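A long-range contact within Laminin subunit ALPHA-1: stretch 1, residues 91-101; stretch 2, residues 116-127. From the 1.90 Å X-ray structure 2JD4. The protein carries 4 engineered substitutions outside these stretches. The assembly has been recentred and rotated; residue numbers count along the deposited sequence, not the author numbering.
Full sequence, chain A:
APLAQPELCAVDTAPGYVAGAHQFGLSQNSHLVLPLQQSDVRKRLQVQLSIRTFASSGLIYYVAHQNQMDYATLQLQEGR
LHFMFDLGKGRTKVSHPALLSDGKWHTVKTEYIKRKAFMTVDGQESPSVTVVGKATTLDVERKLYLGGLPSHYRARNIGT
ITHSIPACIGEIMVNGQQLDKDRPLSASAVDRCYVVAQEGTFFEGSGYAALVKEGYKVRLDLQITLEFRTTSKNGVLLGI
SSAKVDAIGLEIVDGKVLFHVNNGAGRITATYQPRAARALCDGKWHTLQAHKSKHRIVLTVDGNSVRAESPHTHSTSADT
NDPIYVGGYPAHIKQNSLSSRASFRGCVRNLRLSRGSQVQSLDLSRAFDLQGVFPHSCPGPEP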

# COMPACT_ATOMS: atom_id res chain seq x y z
N ARG A 91 15.78 -9.39 24.87
CA ARG A 91 14.54 -8.86 24.31
C ARG A 91 13.28 -9.37 25.00
O ARG A 91 13.17 -10.55 25.34
N THR A 92 12.32 -8.47 25.21
CA THR A 92 11.04 -8.82 25.80
C THR A 92 10.01 -8.58 24.70
O THR A 92 10.08 -7.57 24.01
N LYS A 93 9.08 -9.51 24.51
CA LYS A 93 8.07 -9.35 23.46
C LYS A 93 6.65 -9.60 23.96
O LYS A 93 6.42 -10.49 24.78
N VAL A 94 5.71 -8.81 23.46
CA VAL A 94 4.30 -8.95 23.83
C VAL A 94 3.46 -8.92 22.56
O VAL A 94 3.75 -8.15 21.64
N SER A 95 2.42 -9.74 22.51
CA SER A 95 1.53 -9.79 21.35
C SER A 95 0.10 -9.61 21.81
O SER A 95 -0.21 -9.83 22.98
N HIS A 96 -0.77 -9.20 20.90
CA HIS A 96 -2.18 -9.02 21.22
C HIS A 96 -2.99 -9.68 20.11
O HIS A 96 -2.65 -9.57 18.93
N PRO A 97 -4.08 -10.38 20.48
CA PRO A 97 -4.96 -11.09 19.54
C PRO A 97 -5.84 -10.24 18.62
O PRO A 97 -6.20 -10.68 17.53
N ALA A 98 -6.19 -9.03 19.05
CA ALA A 98 -7.06 -8.17 18.25
C ALA A 98 -6.65 -8.03 16.79
O ALA A 98 -5.47 -7.84 16.48
N LEU A 99 -7.63 -8.16 15.90
CA LEU A 99 -7.39 -8.01 14.47
C LEU A 99 -7.68 -6.53 14.20
O LEU A 99 -8.80 -6.06 14.42
N LEU A 100 -6.68 -5.79 13.74
CA LEU A 100 -6.85 -4.35 13.51
C LEU A 100 -7.18 -3.87 12.10
O LEU A 100 -7.64 -2.75 11.92
N SER A 101 -6.95 -4.72 11.10
CA SER A 101 -7.18 -4.35 9.71
C SER A 101 -8.63 -4.26 9.20
O SER A 101 -8.91 -4.72 8.09
N LYS A 116 7.64 -5.29 34.19
CA LYS A 116 6.55 -5.88 33.42
C LYS A 116 6.30 -5.12 32.12
O LYS A 116 6.80 -4.01 31.93
N ALA A 117 5.54 -5.73 31.22
CA ALA A 117 5.21 -5.12 29.94
C ALA A 117 3.88 -5.70 29.46
O ALA A 117 3.61 -6.88 29.67
N PHE A 118 3.04 -4.87 28.84
CA PHE A 118 1.75 -5.34 28.35
C PHE A 118 1.17 -4.43 27.26
O PHE A 118 1.69 -3.34 27.01
N MET A 119 0.11 -4.89 26.60
CA MET A 119 -0.52 -4.13 25.53
C MET A 119 -2.02 -4.04 25.72
O MET A 119 -2.64 -4.92 26.31
N THR A 120 -2.61 -2.98 25.17
CA THR A 120 -4.05 -2.78 25.27
C THR A 120 -4.59 -2.28 23.93
O THR A 120 -4.00 -1.40 23.30
N VAL A 121 -5.69 -2.87 23.48
CA VAL A 121 -6.32 -2.45 22.23
C VAL A 121 -7.80 -2.28 22.53
O VAL A 121 -8.47 -3.21 22.98
N ASP A 122 -8.31 -1.07 22.29
CA ASP A 122 -9.71 -0.76 22.55
C ASP A 122 -10.12 -1.15 23.97
O ASP A 122 -11.21 -1.68 24.17
N GLY A 123 -9.25 -0.91 24.94
CA GLY A 123 -9.56 -1.22 26.33
C GLY A 123 -9.32 -2.64 26.81
O GLY A 123 -9.30 -2.89 28.02
N GLN A 124 -9.14 -3.58 25.89
CA GLN A 124 -8.89 -4.97 26.26
C GLN A 124 -7.40 -5.13 26.53
O GLN A 124 -6.58 -5.06 25.61
N GLU A 125 -7.05 -5.34 27.80
CA GLU A 125 -5.66 -5.49 28.21
C GLU A 125 -5.18 -6.93 28.13
O GLU A 125 -5.90 -7.86 28.50
N SER A 126 -3.96 -7.12 27.62
CA SER A 126 -3.38 -8.46 27.49
C SER A 126 -2.65 -8.81 28.78
O SER A 126 -2.30 -7.94 29.56
N PRO A 127 -2.40 -10.11 29.02
CA PRO A 127 -1.69 -10.47 30.25
C PRO A 127 -0.28 -9.88 30.20
O PRO A 127 0.26 -9.64 29.12

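Along strand 116-121 the CA-to-CB bonds alternate, so A117, M119 and V121 point toward stretch 1, while K116, F118 and T120 point away. The two strand axes run 23° from parallel, 6.8 Å apart at closest approach, and no hydrogen bond joins the stretches; side-chain packing carries the contact. A117 opens it, its CB 4.0 Å from CG2 of V94 (chi1 t). F118 (chi1 p) offers mainly backbone, its CA lying 4.2 Å from V94 CG1. M119 (m, t, p) then reaches in: its CG is 3.7 Å from V94 CG1, and its SD sits 3.4 Å from V94 O. V121 (t) supplies the clearest directional evidence. Its CG2 lies 3.8 Å from the centroid of the H96 ring and 4° off the ring normal, a CH-pi contact over the face, while its CG1 packs 3.9 Å from A98 CB. A type I' turn from V121 to Q124 follows. The backbone O of Q124 lies 2.9 Å from H96 CE1, near the ring plane at its edge; the Q124 side chain (p, t) points toward stretch 1 and brings NE2 to 3.8 Å from A98 CB. H96 (t, chi2 108°) nevertheless buries ND1 and NE2 without a polar partner. S126 (p) points in, its OG 3.9 Å from V94 CG1 and accepting a hydrogen bond from M119 N at 3.2 Å, a bond that links S126 to strand 116-121.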

# COMPACT_ATOMS: atom_id res chain seq x y z
CB ARG A 91 14.48 -9.17 22.81
CG ARG A 91 13.20 -8.71 22.13
CD ARG A 91 13.42 -8.55 20.62
NE ARG A 91 13.52 -9.82 19.94
CZ ARG A 91 14.28 -10.04 18.87
NH1 ARG A 91 15.02 -9.08 18.35
NH2 ARG A 91 14.30 -11.25 18.32
CB THR A 92 10.70 -7.92 27.02
OG1 THR A 92 11.69 -8.08 28.04
CG2 THR A 92 9.34 -8.29 27.59
CB LYS A 93 8.38 -10.29 22.30
CG LYS A 93 7.40 -10.20 21.14
CD LYS A 93 7.93 -10.92 19.91
CE LYS A 93 7.03 -10.71 18.70
NZ LYS A 93 7.63 -11.27 17.46
CB VAL A 94 3.81 -7.79 24.73
CG1 VAL A 94 2.50 -8.18 25.40
CG2 VAL A 94 4.88 -7.43 25.76
CB SER A 95 1.67 -11.12 20.61
OG SER A 95 2.97 -11.27 20.06
CB HIS A 96 -2.51 -7.53 21.30
CG HIS A 96 -3.84 -7.24 21.91
ND1 HIS A 96 -3.98 -6.69 23.17
CD2 HIS A 96 -5.10 -7.42 21.44
CE1 HIS A 96 -5.27 -6.55 23.45
NE2 HIS A 96 -5.96 -6.99 22.41
CB PRO A 97 -5.80 -11.96 20.47
CG PRO A 97 -5.94 -11.09 21.68
CD PRO A 97 -4.52 -10.60 21.87
CB ALA A 98 -7.13 -6.78 18.89
CB LEU A 99 -8.36 -8.90 13.69
CG LEU A 99 -8.06 -9.15 12.21
CD1 LEU A 99 -6.73 -9.87 12.06
CD2 LEU A 99 -9.18 -9.97 11.59
CB LEU A 100 -5.61 -3.59 13.97
CG LEU A 100 -5.44 -3.33 15.47
CD1 LEU A 100 -5.22 -4.63 16.24
CD2 LEU A 100 -4.26 -2.40 15.65
CB SER A 101 -6.39 -5.31 8.82
OG SER A 101 -6.72 -6.66 9.12
CB LYS A 116 5.26 -5.89 34.26
CG LYS A 116 5.23 -6.92 35.40
CD LYS A 116 6.28 -6.62 36.48
CE LYS A 116 6.01 -5.31 37.20
NZ LYS A 116 7.07 -4.97 38.19
CB ALA A 117 6.30 -5.40 28.91
CB PHE A 118 0.77 -5.49 29.51
CG PHE A 118 0.47 -4.21 30.24
CD1 PHE A 118 -0.65 -3.45 29.91
CD2 PHE A 118 1.31 -3.76 31.26
CE1 PHE A 118 -0.92 -2.25 30.58
CE2 PHE A 118 1.04 -2.57 31.93
CZ PHE A 118 -0.07 -1.81 31.59
CB MET A 119 -0.28 -4.80 24.18
CG MET A 119 1.16 -5.07 23.83
SD MET A 119 1.22 -5.89 22.23
CE MET A 119 0.64 -4.51 21.18
CB THR A 120 -4.41 -1.72 26.34
OG1 THR A 120 -3.77 -2.07 27.58
CG2 THR A 120 -5.91 -1.66 26.55
CB VAL A 121 -6.14 -3.48 21.09
CG1 VAL A 121 -6.89 -3.02 19.83
CG2 VAL A 121 -4.65 -3.64 20.77
CB ASP A 122 -10.62 -1.45 21.53
CG ASP A 122 -10.37 -0.98 20.10
OD1 ASP A 122 -10.07 0.21 19.91
OD2 ASP A 122 -10.48 -1.81 19.17
CB GLN A 124 -9.36 -5.93 25.15
CG GLN A 124 -8.59 -5.82 23.83
CD GLN A 124 -9.28 -6.52 22.67
OE1 GLN A 124 -9.51 -7.73 22.69
NE2 GLN A 124 -9.60 -5.75 21.63
CB GLU A 125 -5.49 -4.96 29.64
CG GLU A 125 -4.05 -4.76 30.10
CD GLU A 125 -3.95 -4.16 31.49
OE1 GLU A 125 -4.49 -3.05 31.72
OE2 GLU A 125 -3.32 -4.79 32.37
CB SER A 126 -2.37 -8.49 26.34
OG SER A 126 -1.19 -7.80 26.71
CB PRO A 127 -1.69 -11.99 30.21
CG PRO A 127 -3.01 -12.30 29.55
CD PRO A 127 -3.01 -11.30 28.40